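PDB 2QH5: mannose-6-phosphate isomerase from Helicobacter pylori, which probably catalyses formation of GDP-mannose from mannose 1-phosphate and GTP, this chain being the N-terminal nucleotidyltransferase part of a longer type 2 enzyme. Local coordinates for residues I155-E168 / S245-M259. Residues are numbered along the deposited sequence; the frame is centred on the assembly and turned at random.
Sequences IESPNGLDVKRFIE and SIDIALMQQSHKIKM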
loop_
_atom_site.group_PDB
_atom_site.type_symbol
_atom_site.label_atom_id
_atom_site.label_comp_id
_atom_site.label_asym_id
_atom_site.label_seq_id
_atom_site.Cartn_x
_atom_site.Cartn_y
_atom_site.Cartn_z
ATOM N N ILE A 155 -7.031 -0.208 14.354
ATOM C CA ILE A 155 -8.357 0.136 13.846
ATOM C C ILE A 155 -9.416 -0.253 14.872
ATOM O O ILE A 155 -9.528 -1.426 15.240
ATOM C CB ILE A 155 -8.681 -0.595 12.520
ATOM C CG1 ILE A 155 -7.566 -0.406 11.494
ATOM C CG2 ILE A 155 -10.003 -0.103 11.965
ATOM C CD1 ILE A 155 -7.634 -1.385 10.334
ATOM N N GLU A 156 -10.186 0.726 15.342
ATOM C CA GLU A 156 -11.341 0.421 16.183
ATOM C C GLU A 156 -12.540 0.133 15.305
ATOM O O GLU A 156 -13.018 1.013 14.593
ATOM C CB GLU A 156 -11.686 1.558 17.147
ATOM C CG GLU A 156 -12.828 1.184 18.098
ATOM C CD GLU A 156 -13.074 2.206 19.195
ATOM O OE1 GLU A 156 -14.143 2.145 19.834
ATOM O OE2 GLU A 156 -12.202 3.062 19.433
ATOM N N SER A 157 -13.013 -1.103 15.348
ATOM C CA SER A 157 -14.220 -1.464 14.627
ATOM C C SER A 157 -15.036 -2.458 15.446
ATOM O O SER A 157 -14.652 -3.622 15.596
ATOM C CB SER A 157 -13.896 -2.021 13.241
ATOM O OG SER A 157 -14.077 -3.417 13.208
ATOM N N PRO A 158 -16.167 -1.987 16.006
ATOM C CA PRO A 158 -17.013 -2.879 16.794
ATOM C C PRO A 158 -17.646 -3.974 15.931
ATOM O O PRO A 158 -17.676 -5.136 16.338
ATOM C CB PRO A 158 -18.086 -1.937 17.360
ATOM C CG PRO A 158 -18.117 -0.763 16.415
ATOM C CD PRO A 158 -16.709 -0.612 15.943
ATOM N N ASN A 159 -18.102 -3.601 14.734
ATOM C CA ASN A 159 -18.861 -4.494 13.867
ATOM C C ASN A 159 -18.075 -5.085 12.690
ATOM O O ASN A 159 -18.660 -5.732 11.817
ATOM C CB ASN A 159 -20.113 -3.773 13.353
ATOM C CG ASN A 159 -19.786 -2.532 12.536
ATOM O OD1 ASN A 159 -18.972 -2.578 11.613
ATOM N ND2 ASN A 159 -20.435 -1.416 12.862
ATOM N N GLY A 160 -16.766 -4.840 12.658
ATOM C CA GLY A 160 -15.894 -5.370 11.607
ATOM C C GLY A 160 -16.021 -4.718 10.240
ATOM O O GLY A 160 -15.552 -5.276 9.238
ATOM N N LEU A 161 -16.650 -3.545 10.187
ATOM C CA LEU A 161 -16.900 -2.853 8.916
ATOM C C LEU A 161 -16.800 -1.328 9.033
ATOM O O LEU A 161 -16.135 -0.674 8.236
ATOM C CB LEU A 161 -18.274 -3.233 8.362
ATOM C CG LEU A 161 -18.731 -2.454 7.125
ATOM C CD1 LEU A 161 -18.058 -2.993 5.877
ATOM C CD2 LEU A 161 -20.236 -2.514 6.979
ATOM N N ASP A 162 -17.495 -0.760 10.006
ATOM C CA ASP A 162 -17.373 0.662 10.271
ATOM C C ASP A 162 -16.232 0.840 11.242
ATOM O O ASP A 162 -16.107 0.068 12.194
ATOM C CB ASP A 162 -18.654 1.208 10.892
ATOM C CG ASP A 162 -19.826 1.146 9.949
ATOM O OD1 ASP A 162 -19.806 1.848 8.912
ATOM O OD2 ASP A 162 -20.774 0.403 10.260
ATOM N N VAL A 163 -15.395 1.845 11.002
ATOM C CA VAL A 163 -14.288 2.124 11.915
ATOM C C VAL A 163 -14.603 3.367 12.746
ATOM O O VAL A 163 -14.925 4.427 12.205
ATOM C CB VAL A 163 -12.876 2.164 11.206
ATOM C CG1 VAL A 163 -12.867 1.316 9.942
ATOM C CG2 VAL A 163 -12.398 3.581 10.918
ATOM N N LYS A 164 -14.557 3.208 14.065
ATOM C CA LYS A 164 -14.857 4.302 14.984
ATOM C C LYS A 164 -13.700 5.290 15.042
ATOM O O LYS A 164 -13.913 6.498 15.150
ATOM C CB LYS A 164 -15.220 3.775 16.381
ATOM C CG LYS A 164 -16.570 3.059 16.429
ATOM C CD LYS A 164 -17.454 3.593 17.551
ATOM C CE LYS A 164 -17.322 2.783 18.835
ATOM N NZ LYS A 164 -18.301 1.659 18.890
ATOM N N ARG A 165 -12.479 4.767 14.974
ATOM C CA ARG A 165 -11.289 5.595 14.784
ATOM C C ARG A 165 -10.043 4.777 14.435
ATOM O O ARG A 165 -10.011 3.551 14.578
ATOM C CB ARG A 165 -11.013 6.513 15.993
ATOM C CG ARG A 165 -10.075 5.926 17.022
ATOM C CD ARG A 165 -10.790 5.515 18.274
ATOM N NE ARG A 165 -10.396 6.344 19.408
ATOM C CZ ARG A 165 -10.352 5.922 20.671
ATOM N NH1 ARG A 165 -10.671 4.670 20.983
ATOM N NH2 ARG A 165 -9.975 6.757 21.628
ATOM N N PHE A 166 -9.029 5.495 13.958
ATOM C CA PHE A 166 -7.733 4.935 13.632
ATOM C C PHE A 166 -6.726 5.557 14.587
ATOM O O PHE A 166 -6.609 6.782 14.661
ATOM C CB PHE A 166 -7.374 5.308 12.195
ATOM C CG PHE A 166 -6.338 4.425 11.575
ATOM C CD1 PHE A 166 -6.686 3.552 10.553
ATOM C CD2 PHE A 166 -5.012 4.473 12.001
ATOM C CE1 PHE A 166 -5.732 2.733 9.972
ATOM C CE2 PHE A 166 -4.053 3.659 11.430
ATOM C CZ PHE A 166 -4.413 2.787 10.412
ATOM N N ILE A 167 -6.018 4.719 15.332
ATOM C CA ILE A 167 -4.930 5.202 16.180
ATOM C C ILE A 167 -3.629 4.477 15.833
ATOM O O ILE A 167 -3.440 3.308 16.178
ATOM C CB ILE A 167 -5.255 5.141 17.718
ATOM C CG1 ILE A 167 -5.904 3.808 18.130
ATOM C CG2 ILE A 167 -6.119 6.330 18.140
ATOM C CD1 ILE A 167 -7.409 3.843 18.305
ATOM N N GLU A 168 -2.744 5.161 15.112
ATOM C CA GLU A 168 -1.488 4.538 14.697
ATOM C C GLU A 168 -0.418 4.707 15.763
ATOM O O GLU A 168 -0.176 5.822 16.233
ATOM C CB GLU A 168 -0.984 5.082 13.357
ATOM C CG GLU A 168 -0.078 4.090 12.641
ATOM C CD GLU A 168 1.121 4.744 11.993
ATOM O OE1 GLU A 168 1.778 4.078 11.163
ATOM O OE2 GLU A 168 1.414 5.916 12.312
ATOM N N SER A 245 3.572 9.140 6.829
ATOM C CA SER A 245 2.828 7.918 6.617
ATOM C C SER A 245 1.410 8.155 6.170
ATOM O O SER A 245 0.816 9.133 6.540
ATOM C CB SER A 245 2.767 7.169 7.917
ATOM O OG SER A 245 2.675 5.811 7.636
ATOM N N ILE A 246 0.847 7.238 5.403
ATOM C CA ILE A 246 -0.546 7.422 4.999
ATOM C C ILE A 246 -1.496 7.362 6.205
ATOM O O ILE A 246 -2.533 8.036 6.235
ATOM C CB ILE A 246 -0.945 6.405 3.906
ATOM C CG1 ILE A 246 -2.277 6.785 3.266
ATOM C CG2 ILE A 246 -0.961 4.995 4.455
ATOM C CD1 ILE A 246 -2.269 8.168 2.636
ATOM N N ASP A 247 -1.094 6.583 7.208
ATOM C CA ASP A 247 -1.868 6.393 8.418
ATOM C C ASP A 247 -1.959 7.689 9.192
ATOM O O ASP A 247 -3.001 8.001 9.743
ATOM C CB ASP A 247 -1.252 5.298 9.287
ATOM C CG ASP A 247 -0.897 4.048 8.493
ATOM O OD1 ASP A 247 0.089 4.080 7.719
ATOM O OD2 ASP A 247 -1.594 3.026 8.654
ATOM N N ILE A 248 -0.870 8.449 9.215
ATOM C CA ILE A 248 -0.840 9.732 9.915
ATOM C C ILE A 248 -1.482 10.827 9.064
ATOM O O ILE A 248 -2.312 11.599 9.551
ATOM C CB ILE A 248 0.610 10.110 10.327
ATOM C CG1 ILE A 248 1.109 9.168 11.430
ATOM C CG2 ILE A 248 0.697 11.565 10.789
ATOM C CD1 ILE A 248 2.624 9.101 11.569
ATOM N N ALA A 249 -1.108 10.862 7.784
ATOM C CA ALA A 249 -1.566 11.885 6.837
ATOM C C ALA A 249 -3.068 11.892 6.605
ATOM O O ALA A 249 -3.688 12.959 6.506
ATOM C CB ALA A 249 -0.848 11.724 5.498
ATOM N N LEU A 250 -3.650 10.702 6.514
ATOM C CA LEU A 250 -4.999 10.579 5.982
ATOM C C LEU A 250 -5.923 9.689 6.798
ATOM O O LEU A 250 -7.054 10.076 7.099
ATOM C CB LEU A 250 -4.934 10.079 4.539
ATOM C CG LEU A 250 -6.234 9.904 3.760
ATOM C CD1 LEU A 250 -7.030 11.203 3.697
ATOM C CD2 LEU A 250 -5.906 9.392 2.370
ATOM N N MET A 251 -5.438 8.505 7.154
ATOM C CA MET A 251 -6.280 7.503 7.799
ATOM C C MET A 251 -6.735 7.899 9.206
ATOM O O MET A 251 -7.738 7.401 9.694
ATOM C CB MET A 251 -5.596 6.130 7.802
ATOM C CG MET A 251 -5.171 5.642 6.425
ATOM S SD MET A 251 -6.558 5.409 5.295
ATOM C CE MET A 251 -5.743 5.294 3.712
ATOM N N GLN A 252 -6.024 8.813 9.852
ATOM C CA GLN A 252 -6.453 9.290 11.168
ATOM C C GLN A 252 -7.462 10.444 11.081
ATOM O O GLN A 252 -7.940 10.938 12.107
ATOM C CB GLN A 252 -5.249 9.697 12.020
ATOM C CG GLN A 252 -4.473 8.521 12.587
ATOM C CD GLN A 252 -3.542 8.916 13.719
ATOM O OE1 GLN A 252 -3.092 8.065 14.487
ATOM N NE2 GLN A 252 -3.247 10.211 13.830
ATOM N N GLN A 253 -7.792 10.870 9.865
ATOM C CA GLN A 253 -8.653 12.036 9.689
ATOM C C GLN A 253 -9.777 11.833 8.700
ATOM O O GLN A 253 -10.708 12.637 8.656
ATOM C CB GLN A 253 -7.824 13.241 9.260
ATOM C CG GLN A 253 -7.184 13.959 10.415
ATOM C CD GLN A 253 -5.711 14.141 10.207
ATOM O OE1 GLN A 253 -4.904 13.671 11.008
ATOM N NE2 GLN A 253 -5.341 14.803 9.114
ATOM N N SER A 254 -9.688 10.779 7.897
ATOM C CA SER A 254 -10.705 10.525 6.880
ATOM C C SER A 254 -12.030 10.011 7.479
ATOM O O SER A 254 -12.050 9.118 8.346
ATOM C CB SER A 254 -10.181 9.561 5.813
ATOM O OG SER A 254 -11.143 9.383 4.788
ATOM N N HIS A 255 -13.127 10.594 7.006
ATOM C CA HIS A 255 -14.459 10.170 7.408
ATOM C C HIS A 255 -14.972 9.017 6.539
ATOM O O HIS A 255 -16.058 8.492 6.787
ATOM C CB HIS A 255 -15.435 11.348 7.339
ATOM C CG HIS A 255 -15.107 12.465 8.281
ATOM N ND1 HIS A 255 -15.255 12.357 9.647
ATOM C CD2 HIS A 255 -14.651 13.719 8.049
ATOM C CE1 HIS A 255 -14.897 13.494 10.218
ATOM N NE2 HIS A 255 -14.526 14.336 9.271
ATOM N N LYS A 256 -14.185 8.623 5.536
ATOM C CA LYS A 256 -14.626 7.670 4.517
ATOM C C LYS A 256 -13.944 6.305 4.575
ATOM O O LYS A 256 -13.679 5.698 3.539
ATOM C CB LYS A 256 -14.456 8.287 3.138
ATOM C CG LYS A 256 -15.223 9.575 2.997
ATOM C CD LYS A 256 -15.220 10.122 1.593
ATOM C CE LYS A 256 -16.112 11.358 1.544
ATOM N NZ LYS A 256 -15.917 12.158 0.314
ATOM N N ILE A 257 -13.712 5.805 5.785
ATOM C CA ILE A 257 -12.965 4.567 5.998
ATOM C C ILE A 257 -13.837 3.362 6.380
ATOM O O ILE A 257 -14.569 3.407 7.372
ATOM C CB ILE A 257 -11.875 4.776 7.080
ATOM C CG1 ILE A 257 -10.929 5.895 6.650
ATOM C CG2 ILE A 257 -11.087 3.477 7.361
ATOM C CD1 ILE A 257 -10.024 6.377 7.751
ATOM N N LYS A 258 -13.740 2.288 5.593
ATOM C CA LYS A 258 -14.329 0.997 5.964
ATOM C C LYS A 258 -13.258 -0.080 6.145
ATOM O O LYS A 258 -12.131 0.075 5.696
ATOM C CB LYS A 258 -15.371 0.551 4.933
ATOM C CG LYS A 258 -16.595 1.468 4.830
ATOM C CD LYS A 258 -17.477 1.395 6.067
ATOM C CE LYS A 258 -18.783 2.140 5.852
ATOM N NZ LYS A 258 -18.701 3.553 6.286
ATOM N N MET A 259 -13.613 -1.173 6.805
ATOM C CA MET A 259 -12.653 -2.233 7.080
ATOM C C MET A 259 -13.139 -3.557 6.495
ATOM O O MET A 259 -14.342 -3.771 6.345
ATOM C CB MET A 259 -12.450 -2.371 8.589
ATOM C CG MET A 259 -11.152 -3.050 8.992
ATOM S SD MET A 259 -11.119 -3.512 10.731
ATOM C CE MET A 259 -11.944 -5.092 10.608
#
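Asp247, in the first turn of helix 246-251, meets Glu168 with its carboxylate stacked on the glutamate's, the two planes 3° apart and OD1 of Asp247 3.8 Å from OE1 of Glu168, so that the two acidic groups face each other as like charges. The other oxygen, OD2 of Asp247, comes obliquely to the Phe166 ring, 3.3 Å from CZ. One residue on, Ile248 lays CG1 and CD1 against OE2 of Glu168. Where the helix widens into a pi-type turn, Met251 sets CB over one face of the Phe166 ring, a CH-pi contact 4.1 Å from the centroid, while its carbonyl lies against CB of Phe166. Gln252, its chain extended beyond CG, runs across the Phe166 side chain at about a right angle and reaches the edge of strand 165-168; there OE1 takes the backbone N-H of Glu168 at 3.0 Å, in the carbonyl plane and nearly straight at 172°. In this nucleotidyltransferase domain of the GT-A class, the hairpin of strands 153-156 and 165-168 joins the central mixed sheet through strand 184-194, and strand 257-261 through strand 138-144. After the loop, CG2 of Ile257 packs against both methyls of Val163. Lys258 bends at chi2 (-69°), bringing CD against the carbonyl oxygen of Leu161 and NZ to OD1 of Asp162, a salt bridge of 3.3 Å. Met259 gives its backbone N to the Leu161 carbonyl oxygen (2.9 Å), and its side chain lies along the base of the hairpin loop, SD 3.8 Å from CG2 of Ile155 and CE by OG of Ser157.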